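PDB 3N3Y: thymidylate synthase thyX from Helicobacter pylori, which probably catalyses the reductive methylation of dUMP to dTMP, with methylenetetrahydrofolate as methyl donor and NADPH and FADH2 as reductants. Local coordinates for residues A[24-27]-A[28-32]; A[89-93]-A[94-98]; A[116-120]-A[121-125]; A[156-159]-A[160-164]. All coordinates share one frame; numbering follows the deposited sequence.

Contact 1. Residues A[24-27]-A[28-32]; sequences QAIR and TCWQS
The last turn of helix 20-30 and the residues that leave it form this contact, where T28, S32 and W30 fold back on Q24, R27 and I26. Two donors of one residue grip Q24 O: T28 N at 3.1 Å and, from the other face of the carbonyl plane, T28 OG1 at 3.0 Å from Q24 O. The hydroxyl reaches back because OG1 stands beside its own backbone N (chi1 -72°). C29 N bonds I26 O, and R27 O then accepts from S32 N at 3.1 Å, as the chain turns out of the helix at Q31, whose phi is positive. The same pair meets again through side chains: S32 OG accepts from R27 NE at 3.3 Å, lying in the guanidinium plane, while R27 NH1 forms a salt bridge with D43. I26 CG2 touches the rim of the indole at W30 CZ3, 3.8 Å away, and C29 CB lies over one indole face. Y95 of the second subunit also meets the W30 ring. A threonine hydroxyl bonded to the carbonyl four residues back is common in helices; here it marks a weakly bonded last turn in the FAD-binding site, which C29 helps to line.

Contact 2. Residues A[89-93]-A[94-98]; sequences SVKSS and RYTLR. With UMP (2'-deoxyuridine 5'-monophosphate), chain G.
T96 lays its hydroxyl and methyl over the S92 carbonyl and the aliphatic chain of K91. T96 OG1 donates to S92 O at 2.7 Å, and Y95 N reaches the same oxygen at 3.1 Å; the two donors lie well out of the carbonyl plane, one on each face. The threonine can do this because OG1 sits between its own backbone N and carbonyl carbon (chi1 61°). K91, extended beyond CG, crosses T96 obliquely with CE 3.3 Å from T96 OG1, and its ammonium continues to a salt bridge with E99. The first turn of helix 93-96 thus closes over S92 O and leaves its N-terminal amides turned to the dUMP phosphate. S92 OG, anti to its backbone N (chi1 175°), donates to UMP OP2 at 2.5 Å, and R94 N reaches that oxygen almost straight, with an N-H...O angle of 174°. S93 holds OP1 twice, through OG at 2.6 Å from UMP OP1 and through its backbone N. R94 bends at chi3 along the nucleotide, so that NH1 meets UMP O4, near the guanidinium plane, at 2.8 Å. K155 also bonds S93 OG, and D152 takes R94 NE in a salt bridge. S92, S93 and R94 thus reach both phosphate and base, while R74 of the same chain and R82 and R182 of the third subunit complete the grip. The hydroxyls, helix-end amides and nearby cationic groups would be expected to stabilise the phosphate's negative charge.

Contact 3. Residues A[116-120]-A[121-125]; sequences RAREF and LVFVD
A CH-pi interaction carries most of this contact: R118 CG lies over one face of the F123 ring. It sits above the ring centre, 3.6 Å from the centroid and 9° off the ring normal. The chain then runs past the ring, with CD 3.8 Å from F123 CD2, and bends at chi3, leaving the guanidinium only 10° from parallel to the ring, displaced toward F123 CB. Water-mediated bonding fixes the far end. One water, in the guanidinium plane, accepts from R118 NH2 at 2.7 Å and donates to F123 O at 3.0 Å, so arginine and phenylalanine are joined over the ring and, through the water, at the F123 carbonyl. Direct backbone bonding is slighter: L121 N makes a weak bond to A117 O, at 3.0 Å with a bent N-H...O angle of 127°, and F120 N also bonds A117 O, at 2.9 Å. Apolar packing adds A117 CB, 4.4 Å from L121 CD1. The whole forms the exit from helix 111-117 into the loop that leads to helix 127-145. A117, L121 and F123 rest on that second helix at V134, S133 and N130, while F120 and V122 make backbone hydrogen bonds to K163 and S161, linking the loop to the start of strand 163-171 and the turn before it.

Contact 4. Residues A[156-159]-A[160-164]; sequences YAMP and ESYKT
M158 packs tightly over one face of the Y162 ring, in contrast to the slighter touch of P159 on S161. The two long side chains cross at about a right angle: M158 CG lies 3.6 Å from Y162 CB, and M158 SD lies 4.0 Å from the Y162 ring centroid, 27° off the normal, a Met-aromatic contact. CG anti to the backbone N in both residues (chi1 174° for M158, -161° for Y162) brings them together beside a type I turn from P159 to Y162. Y162 N closes that turn on P159 O at 3.1 Å, approaching from above the carbonyl plane. On the looser side P159 CB and S161 OG stand 4.0 Å apart, yet this side is buried: P159 rests on A136, and S161 OG bonds S133 of the same chain and Y156 O of the third subunit. E160 forms a salt bridge with R74 of the third subunit, and Y162 OH bonds E99. M158 touches R74 of its own chain, which binds dUMP, about 5 Å (nearest atoms) from the nucleotide. A polarisable sulfur against a buried ring places an apolar contact beside the turn, while its polar groups find partners around it, some across the subunit interface.

How the contacts relate
From the N terminus, contact 1 comes first, where helix 20-30 ends; it lies apart, its nearest atoms about 26 Å from contact 2 and on the opposite side of the chain's centre. The others follow in series, none nested or crossed. Contact 2 turns strand 87-90 into helix 93-96, contact 3 turns helix 111-117 toward helix 127-145, and contact 4 is the turn into strand 163-171. These three cluster: V90 of contact 2 packs on T164 of contact 4 between neighbouring strands, and L97 on Y162 beside them, while contact 3 probably bonds contact 4 at R118-K163. Contacts 1 and 2 both touch the second subunit; contacts 2, 3 and 4 the third.

Contact 1. Residues A[24-27]-A[28-32]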
loop_
_atom_site.group_PDB
_atom_site.type_symbol
_atom_site.label_atom_id
_atom_site.label_comp_id
_atom_site.label_asym_id
_atom_site.label_seq_id
_atom_site.Cartn_x
_atom_site.Cartn_y
_atom_site.Cartn_z
ATOM N N GLN A 24 -22.200 -5.738 7.788
ATOM C CA GLN A 24 -22.705 -4.370 7.769
ATOM C C GLN A 24 -22.047 -3.563 6.639
ATOM O O GLN A 24 -22.703 -2.761 5.976
ATOM C CB GLN A 24 -22.485 -3.692 9.125
ATOM C CG GLN A 24 -23.270 -4.322 10.279
ATOM C CD GLN A 24 -22.763 -3.871 11.656
ATOM O OE1 GLN A 24 -21.620 -3.442 11.799
ATOM N NE2 GLN A 24 -23.617 -3.969 12.669
ATOM N N ALA A 25 -20.752 -3.784 6.413
ATOM C CA ALA A 25 -20.031 -3.086 5.351
ATOM C C ALA A 25 -20.560 -3.461 3.972
ATOM O O ALA A 25 -20.681 -2.618 3.084
ATOM C CB ALA A 25 -18.527 -3.376 5.433
ATOM N N ILE A 26 -20.859 -4.737 3.790
ATOM C CA ILE A 26 -21.324 -5.209 2.499
ATOM C C ILE A 26 -22.710 -4.642 2.172
ATOM O O ILE A 26 -22.992 -4.247 1.032
ATOM C CB ILE A 26 -21.346 -6.751 2.458
ATOM C CG1 ILE A 26 -19.917 -7.287 2.654
ATOM C CG2 ILE A 26 -21.951 -7.236 1.142
ATOM C CD1 ILE A 26 -19.822 -8.782 2.862
ATOM N N ARG A 27 -23.564 -4.596 3.190
ATOM C CA ARG A 27 -24.928 -4.144 3.012
ATOM C C ARG A 27 -24.977 -2.636 2.789
ATOM O O ARG A 27 -25.904 -2.132 2.159
ATOM C CB ARG A 27 -25.801 -4.584 4.197
ATOM C CG ARG A 27 -25.786 -6.091 4.406
ATOM C CD ARG A 27 -27.101 -6.645 4.927
ATOM N NE ARG A 27 -27.740 -7.450 3.889
ATOM C CZ ARG A 27 -27.877 -8.765 3.945
ATOM N NH1 ARG A 27 -27.447 -9.436 5.003
ATOM N NH2 ARG A 27 -28.456 -9.411 2.946
ATOM N N THR A 28 -23.968 -1.927 3.294
ATOM C CA THR A 28 -23.873 -0.492 3.099
ATOM C C THR A 28 -23.823 -0.129 1.615
ATOM O O THR A 28 -24.367 0.893 1.208
ATOM C CB THR A 28 -22.643 0.117 3.798
ATOM O OG1 THR A 28 -22.841 0.131 5.219
ATOM C CG2 THR A 28 -22.449 1.539 3.332
ATOM N N CYS A 29 -23.177 -0.970 0.814
ATOM C CA CYS A 29 -22.957 -0.654 -0.596
ATOM C C CYS A 29 -24.260 -0.575 -1.369
ATOM O O CYS A 29 -24.468 0.355 -2.138
ATOM C CB CYS A 29 -22.016 -1.665 -1.254
ATOM S SG CYS A 29 -20.333 -1.680 -0.565
ATOM N N TRP A 30 -25.132 -1.558 -1.166
ATOM C CA TRP A 30 -26.416 -1.605 -1.856
ATOM C C TRP A 30 -27.561 -1.262 -0.921
ATOM O O TRP A 30 -28.718 -1.383 -1.296
ATOM C CB TRP A 30 -26.655 -2.981 -2.465
ATOM C CG TRP A 30 -25.611 -3.374 -3.429
ATOM C CD1 TRP A 30 -25.542 -3.029 -4.751
ATOM C CD2 TRP A 30 -24.461 -4.190 -3.163
ATOM N NE1 TRP A 30 -24.419 -3.582 -5.326
ATOM C CE2 TRP A 30 -23.736 -4.299 -4.373
ATOM C CE3 TRP A 30 -23.970 -4.840 -2.018
ATOM C CZ2 TRP A 30 -22.550 -5.036 -4.472
ATOM C CZ3 TRP A 30 -22.789 -5.565 -2.120
ATOM C CH2 TRP A 30 -22.095 -5.658 -3.339
ATOM N N GLN A 31 -27.227 -0.843 0.297
ATOM C CA GLN A 31 -28.230 -0.393 1.267
ATOM C C GLN A 31 -29.335 -1.434 1.500
ATOM O O GLN A 31 -30.519 -1.099 1.517
ATOM C CB GLN A 31 -28.844 0.952 0.826
ATOM C CG GLN A 31 -27.866 2.137 0.831
ATOM C CD GLN A 31 -27.501 2.606 2.236
ATOM O OE1 GLN A 31 -26.337 2.547 2.652
ATOM N NE2 GLN A 31 -28.500 3.082 2.973
ATOM N N SER A 32 -28.935 -2.684 1.690
ATOM C CA SER A 32 -29.856 -3.809 1.773
ATOM C C SER A 32 -30.028 -4.302 3.211
ATOM O O SER A 32 -30.204 -5.494 3.445
ATOM C CB SER A 32 -29.316 -4.955 0.924
ATOM O OG SER A 32 -28.039 -5.347 1.412
#

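Contact 2. Residues A[89-93]-A[94-98]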
loop_
_atom_site.group_PDB
_atom_site.type_symbol
_atom_site.label_atom_id
_atom_site.label_comp_id
_atom_site.label_asym_id
_atom_site.label_seq_id
_atom_site.Cartn_x
_atom_site.Cartn_y
_atom_site.Cartn_z
ATOM N N SER A 89 5.779 -6.349 13.899
ATOM C CA SER A 89 6.758 -5.891 14.881
ATOM C C SER A 89 7.594 -7.094 15.313
ATOM O O SER A 89 7.089 -8.048 15.899
ATOM C CB SER A 89 6.094 -5.226 16.091
ATOM O OG SER A 89 5.238 -4.161 15.702
ATOM N N VAL A 90 8.884 -7.028 15.022
ATOM C CA VAL A 90 9.757 -8.183 15.093
ATOM C C VAL A 90 10.865 -7.982 16.099
ATOM O O VAL A 90 11.532 -6.944 16.100
ATOM C CB VAL A 90 10.393 -8.461 13.706
ATOM C CG1 VAL A 90 11.243 -9.723 13.737
ATOM C CG2 VAL A 90 9.301 -8.584 12.642
ATOM N N LYS A 91 11.046 -8.984 16.954
ATOM C CA LYS A 91 12.224 -9.110 17.815
ATOM C C LYS A 91 13.494 -8.778 17.038
ATOM O O LYS A 91 13.812 -9.425 16.039
ATOM C CB LYS A 91 12.333 -10.550 18.351
ATOM C CG LYS A 91 13.598 -10.827 19.159
ATOM C CD LYS A 91 13.652 -12.238 19.740
ATOM C CE LYS A 91 15.077 -12.545 20.233
ATOM N NZ LYS A 91 15.255 -13.979 20.597
ATOM N N SER A 92 14.227 -7.780 17.510
ATOM C CA SER A 92 15.398 -7.277 16.805
ATOM C C SER A 92 16.676 -7.949 17.289
ATOM O O SER A 92 17.031 -7.871 18.466
ATOM C CB SER A 92 15.501 -5.765 16.997
ATOM O OG SER A 92 16.685 -5.250 16.432
ATOM N N SER A 93 17.374 -8.606 16.376
ATOM C CA SER A 93 18.655 -9.200 16.720
ATOM C C SER A 93 19.684 -8.128 17.123
ATOM O O SER A 93 20.569 -8.392 17.933
ATOM C CB SER A 93 19.197 -10.050 15.563
ATOM O OG SER A 93 19.662 -9.223 14.508
ATOM N N ARG A 94 19.575 -6.929 16.552
ATOM C CA ARG A 94 20.482 -5.841 16.916
ATOM C C ARG A 94 20.397 -5.501 18.413
ATOM O O ARG A 94 21.342 -4.964 18.985
ATOM C CB ARG A 94 20.194 -4.574 16.095
ATOM C CG ARG A 94 20.322 -4.728 14.579
ATOM C CD ARG A 94 20.047 -3.395 13.875
ATOM N NE ARG A 94 21.080 -2.398 14.168
ATOM C CZ ARG A 94 20.869 -1.082 14.194
ATOM N NH1 ARG A 94 19.662 -0.591 13.944
ATOM N NH2 ARG A 94 21.866 -0.254 14.469
ATOM N N TYR A 95 19.273 -5.801 19.051
ATOM C CA TYR A 95 19.109 -5.420 20.449
ATOM C C TYR A 95 18.823 -6.557 21.424
ATOM O O TYR A 95 18.647 -6.313 22.609
ATOM C CB TYR A 95 18.078 -4.285 20.580
ATOM C CG TYR A 95 18.659 -2.980 20.068
ATOM C CD1 TYR A 95 19.641 -2.303 20.802
ATOM C CD2 TYR A 95 18.276 -2.452 18.834
ATOM C CE1 TYR A 95 20.206 -1.122 20.339
ATOM C CE2 TYR A 95 18.832 -1.266 18.358
ATOM C CZ TYR A 95 19.799 -0.608 19.115
ATOM O OH TYR A 95 20.358 0.565 18.654
ATOM N N THR A 96 18.801 -7.794 20.943
ATOM C CA THR A 96 18.467 -8.914 21.813
ATOM C C THR A 96 19.490 -10.056 21.793
ATOM O O THR A 96 19.320 -11.051 22.504
ATOM C CB THR A 96 17.116 -9.526 21.431
ATOM O OG1 THR A 96 17.206 -10.018 20.092
ATOM C CG2 THR A 96 15.982 -8.497 21.535
ATOM N N LEU A 97 20.526 -9.935 20.965
ATOM C CA LEU A 97 21.489 -11.033 20.782
ATOM C C LEU A 97 22.234 -11.400 22.062
ATOM O O LEU A 97 22.679 -12.531 22.222
ATOM C CB LEU A 97 22.486 -10.727 19.654
ATOM C CG LEU A 97 22.105 -11.334 18.296
ATOM C CD1 LEU A 97 23.220 -11.157 17.249
ATOM C CD2 LEU A 97 21.737 -12.813 18.444
ATOM N N ARG A 98 22.365 -10.440 22.971
ATOM C CA ARG A 98 23.024 -10.665 24.256
ATOM C C ARG A 98 22.366 -11.784 25.093
ATOM O O ARG A 98 22.944 -12.273 26.073
ATOM C CB ARG A 98 23.071 -9.356 25.037
ATOM C CG ARG A 98 24.414 -8.645 25.005
ATOM C CD ARG A 98 25.011 -8.734 26.399
ATOM N NE ARG A 98 23.939 -8.786 27.402
ATOM C CZ ARG A 98 24.047 -9.341 28.610
ATOM N NH1 ARG A 98 25.191 -9.901 28.989
ATOM N NH2 ARG A 98 23.005 -9.336 29.440
HETATM N N1 UMP G . 14.612 -3.959 11.547
HETATM C C2 UMP G . 14.981 -3.039 10.587
HETATM N N3 UMP G . 16.014 -2.161 10.858
HETATM C C4 UMP G . 16.672 -2.217 12.079
HETATM C C5 UMP G . 16.296 -3.148 13.049
HETATM C C6 UMP G . 15.259 -4.020 12.760
HETATM O O2 UMP G . 14.386 -3.008 9.504
HETATM O O4 UMP G . 17.593 -1.439 12.299
HETATM C "C1'" UMP G . 13.537 -4.902 11.233
HETATM C "C2'" UMP G . 14.107 -5.923 10.250
HETATM C "C3'" UMP G . 13.592 -7.250 10.771
HETATM C "C4'" UMP G . 13.375 -7.008 12.257
HETATM O "O3'" UMP G . 12.354 -7.533 10.166
HETATM O "O4'" UMP G . 13.154 -5.617 12.389
HETATM C "C5'" UMP G . 14.600 -7.404 13.093
HETATM O "O5'" UMP G . 15.764 -6.975 12.419
HETATM P P UMP G . 17.261 -7.084 12.991
HETATM O OP1 UMP G . 17.509 -8.544 13.203
HETATM O OP2 UMP G . 17.420 -6.261 14.249
HETATM O OP3 UMP G . 18.213 -6.525 11.986
#

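Contact 3. Residues A[116-120]-A[121-125]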
loop_
_atom_site.group_PDB
_atom_site.type_symbol
_atom_site.label_atom_id
_atom_site.label_comp_id
_atom_site.label_asym_id
_atom_site.label_seq_id
_atom_site.Cartn_x
_atom_site.Cartn_y
_atom_site.Cartn_z
ATOM N N ARG A 116 19.031 -28.581 23.706
ATOM C CA ARG A 116 19.242 -27.222 24.208
ATOM C C ARG A 116 19.246 -26.160 23.089
ATOM O O ARG A 116 18.698 -25.077 23.248
ATOM C CB ARG A 116 20.550 -27.134 24.993
ATOM C CG ARG A 116 20.515 -27.749 26.387
ATOM C CD ARG A 116 21.838 -27.515 27.085
ATOM N NE ARG A 116 22.168 -26.095 27.139
ATOM C CZ ARG A 116 23.329 -25.571 26.745
ATOM N NH1 ARG A 116 24.286 -26.346 26.259
ATOM N NH2 ARG A 116 23.536 -24.265 26.831
ATOM N N ALA A 117 19.882 -26.483 21.968
ATOM C CA ALA A 117 20.033 -25.549 20.865
ATOM C C ALA A 117 18.707 -25.252 20.172
ATOM O O ALA A 117 18.566 -24.224 19.522
ATOM C CB ALA A 117 21.038 -26.079 19.866
ATOM N N ARG A 118 17.740 -26.150 20.319
ATOM C CA ARG A 118 16.445 -25.961 19.677
ATOM C C ARG A 118 15.675 -24.810 20.276
ATOM O O ARG A 118 14.678 -24.385 19.717
ATOM C CB ARG A 118 15.594 -27.216 19.733
ATOM C CG ARG A 118 15.979 -28.251 18.713
ATOM C CD ARG A 118 14.923 -29.342 18.662
ATOM N NE ARG A 118 13.971 -29.133 17.577
ATOM C CZ ARG A 118 13.185 -30.084 17.076
ATOM N NH1 ARG A 118 13.235 -31.312 17.572
ATOM N NH2 ARG A 118 12.348 -29.811 16.080
ATOM N N GLU A 119 16.128 -24.306 21.414
ATOM C CA GLU A 119 15.521 -23.101 21.957
ATOM C C GLU A 119 15.812 -21.906 21.056
ATOM O O GLU A 119 15.053 -20.948 21.031
ATOM C CB GLU A 119 16.031 -22.798 23.368
ATOM C CG GLU A 119 15.383 -21.555 23.982
ATOM C CD GLU A 119 16.156 -20.965 25.170
ATOM O OE1 GLU A 119 17.046 -21.647 25.734
ATOM O OE2 GLU A 119 15.861 -19.804 25.545
ATOM N N PHE A 120 16.921 -21.955 20.331
ATOM C CA PHE A 120 17.359 -20.812 19.544
ATOM C C PHE A 120 17.314 -21.063 18.049
ATOM O O PHE A 120 17.444 -20.135 17.268
ATOM C CB PHE A 120 18.784 -20.428 19.920
ATOM C CG PHE A 120 18.942 -20.004 21.349
ATOM C CD1 PHE A 120 18.562 -18.733 21.753
ATOM C CD2 PHE A 120 19.493 -20.868 22.286
ATOM C CE1 PHE A 120 18.707 -18.336 23.073
ATOM C CE2 PHE A 120 19.643 -20.477 23.614
ATOM C CZ PHE A 120 19.249 -19.206 24.003
ATOM N N LEU A 121 17.160 -22.319 17.649
ATOM C CA LEU A 121 17.234 -22.672 16.235
ATOM C C LEU A 121 16.011 -23.424 15.770
ATOM O O LEU A 121 15.436 -24.197 16.517
ATOM C CB LEU A 121 18.443 -23.564 15.988
ATOM C CG LEU A 121 19.789 -22.947 16.308
ATOM C CD1 LEU A 121 20.882 -23.952 16.009
ATOM C CD2 LEU A 121 19.976 -21.653 15.508
ATOM N N VAL A 122 15.630 -23.215 14.520
ATOM C CA VAL A 122 14.621 -24.046 13.883
ATOM C C VAL A 122 15.303 -25.248 13.235
ATOM O O VAL A 122 16.167 -25.096 12.374
ATOM C CB VAL A 122 13.841 -23.261 12.800
ATOM C CG1 VAL A 122 12.862 -24.183 12.047
ATOM C CG2 VAL A 122 13.108 -22.083 13.428
ATOM N N PHE A 123 14.920 -26.448 13.639
ATOM C CA PHE A 123 15.495 -27.646 13.032
ATOM C C PHE A 123 14.642 -28.063 11.861
ATOM O O PHE A 123 13.423 -27.886 11.881
ATOM C CB PHE A 123 15.570 -28.791 14.038
ATOM C CG PHE A 123 16.782 -28.740 14.925
ATOM C CD1 PHE A 123 17.499 -27.570 15.070
ATOM C CD2 PHE A 123 17.202 -29.871 15.614
ATOM C CE1 PHE A 123 18.619 -27.517 15.883
ATOM C CE2 PHE A 123 18.315 -29.834 16.436
ATOM C CZ PHE A 123 19.025 -28.656 16.574
ATOM N N VAL A 124 15.285 -28.595 10.832
ATOM C CA VAL A 124 14.561 -29.155 9.698
ATOM C C VAL A 124 14.756 -30.667 9.663
ATOM O O VAL A 124 15.433 -31.233 10.528
ATOM C CB VAL A 124 15.029 -28.552 8.368
ATOM C CG1 VAL A 124 14.693 -27.084 8.327
ATOM C CG2 VAL A 124 16.525 -28.801 8.161
ATOM N N ASP A 125 14.178 -31.339 8.684
ATOM C CA ASP A 125 14.305 -32.776 8.612
ATOM C C ASP A 125 15.535 -33.255 7.870
ATOM O O ASP A 125 15.452 -33.898 6.849
ATOM C CB ASP A 125 13.044 -33.376 8.022
ATOM C CG ASP A 125 13.009 -34.888 8.099
ATOM O OD1 ASP A 125 13.379 -35.492 9.111
ATOM O OD2 ASP A 125 12.586 -35.482 7.116
HETATM O O HOH W 1 12.008 -27.612 14.542
#

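Contact 4. Residues A[156-159]-A[160-164]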
loop_
_atom_site.group_PDB
_atom_site.type_symbol
_atom_site.label_atom_id
_atom_site.label_comp_id
_atom_site.label_asym_id
_atom_site.label_seq_id
_atom_site.Cartn_x
_atom_site.Cartn_y
_atom_site.Cartn_z
ATOM N N TYR A 156 26.198 -10.810 11.827
ATOM C CA TYR A 156 26.715 -11.304 10.548
ATOM C C TYR A 156 27.068 -12.794 10.541
ATOM O O TYR A 156 27.101 -13.426 9.486
ATOM C CB TYR A 156 27.905 -10.452 10.075
ATOM C CG TYR A 156 27.393 -9.156 9.510
ATOM C CD1 TYR A 156 26.984 -8.128 10.359
ATOM C CD2 TYR A 156 27.237 -8.981 8.134
ATOM C CE1 TYR A 156 26.454 -6.940 9.856
ATOM C CE2 TYR A 156 26.708 -7.797 7.620
ATOM C CZ TYR A 156 26.315 -6.779 8.493
ATOM O OH TYR A 156 25.783 -5.587 8.012
ATOM N N ALA A 157 27.299 -13.361 11.716
ATOM C CA ALA A 157 27.635 -14.777 11.808
ATOM C C ALA A 157 26.412 -15.655 12.087
ATOM O O ALA A 157 26.522 -16.857 12.188
ATOM C CB ALA A 157 28.681 -14.988 12.883
ATOM N N MET A 158 25.248 -15.047 12.234
ATOM C CA MET A 158 24.068 -15.783 12.642
ATOM C C MET A 158 23.467 -16.614 11.492
ATOM O O MET A 158 23.352 -16.134 10.367
ATOM C CB MET A 158 23.052 -14.793 13.202
ATOM C CG MET A 158 21.700 -15.351 13.552
ATOM S SD MET A 158 20.684 -14.039 14.258
ATOM C CE MET A 158 20.718 -12.848 12.922
ATOM N N PRO A 159 23.084 -17.870 11.771
ATOM C CA PRO A 159 22.481 -18.690 10.719
ATOM C C PRO A 159 21.014 -18.301 10.503
ATOM O O PRO A 159 20.363 -17.779 11.414
ATOM C CB PRO A 159 22.563 -20.096 11.308
ATOM C CG PRO A 159 22.287 -19.866 12.751
ATOM C CD PRO A 159 23.066 -18.568 13.068
ATOM N N GLU A 160 20.496 -18.565 9.313
ATOM C CA GLU A 160 19.099 -18.245 9.010
ATOM C C GLU A 160 18.094 -19.068 9.815
ATOM O O GLU A 160 16.942 -18.683 9.927
ATOM C CB GLU A 160 18.820 -18.411 7.519
ATOM C CG GLU A 160 19.731 -17.591 6.648
ATOM C CD GLU A 160 18.988 -16.502 5.916
ATOM O OE1 GLU A 160 17.917 -16.810 5.339
ATOM O OE2 GLU A 160 19.480 -15.348 5.907
ATOM N N SER A 161 18.521 -20.187 10.382
ATOM C CA SER A 161 17.612 -20.981 11.188
ATOM C C SER A 161 17.391 -20.379 12.573
ATOM O O SER A 161 16.630 -20.910 13.368
ATOM C CB SER A 161 18.097 -22.424 11.303
ATOM O OG SER A 161 19.413 -22.465 11.810
ATOM N N TYR A 162 18.055 -19.271 12.862
ATOM C CA TYR A 162 17.894 -18.626 14.153
ATOM C C TYR A 162 16.440 -18.189 14.377
ATOM O O TYR A 162 15.811 -17.612 13.495
ATOM C CB TYR A 162 18.803 -17.418 14.255
ATOM C CG TYR A 162 19.033 -17.000 15.680
ATOM C CD1 TYR A 162 18.220 -16.059 16.296
ATOM C CD2 TYR A 162 20.064 -17.567 16.424
ATOM C CE1 TYR A 162 18.435 -15.688 17.620
ATOM C CE2 TYR A 162 20.282 -17.203 17.739
ATOM C CZ TYR A 162 19.471 -16.270 18.331
ATOM O OH TYR A 162 19.716 -15.918 19.636
ATOM N N LYS A 163 15.921 -18.457 15.566
ATOM C CA LYS A 163 14.530 -18.146 15.867
ATOM C C LYS A 163 14.225 -16.666 16.082
ATOM O O LYS A 163 14.989 -15.930 16.690
ATOM C CB LYS A 163 14.021 -18.961 17.056
ATOM C CG LYS A 163 13.593 -20.365 16.690
ATOM C CD LYS A 163 13.194 -21.111 17.930
ATOM C CE LYS A 163 12.883 -22.556 17.624
ATOM N NZ LYS A 163 12.423 -23.220 18.873
ATOM N N THR A 164 13.086 -16.251 15.563
ATOM C CA THR A 164 12.587 -14.915 15.807
ATOM C C THR A 164 11.177 -14.985 16.421
ATOM O O THR A 164 10.578 -16.062 16.511
ATOM C CB THR A 164 12.588 -14.077 14.494
ATOM O OG1 THR A 164 12.326 -12.699 14.799
ATOM C CG2 THR A 164 11.551 -14.598 13.522
#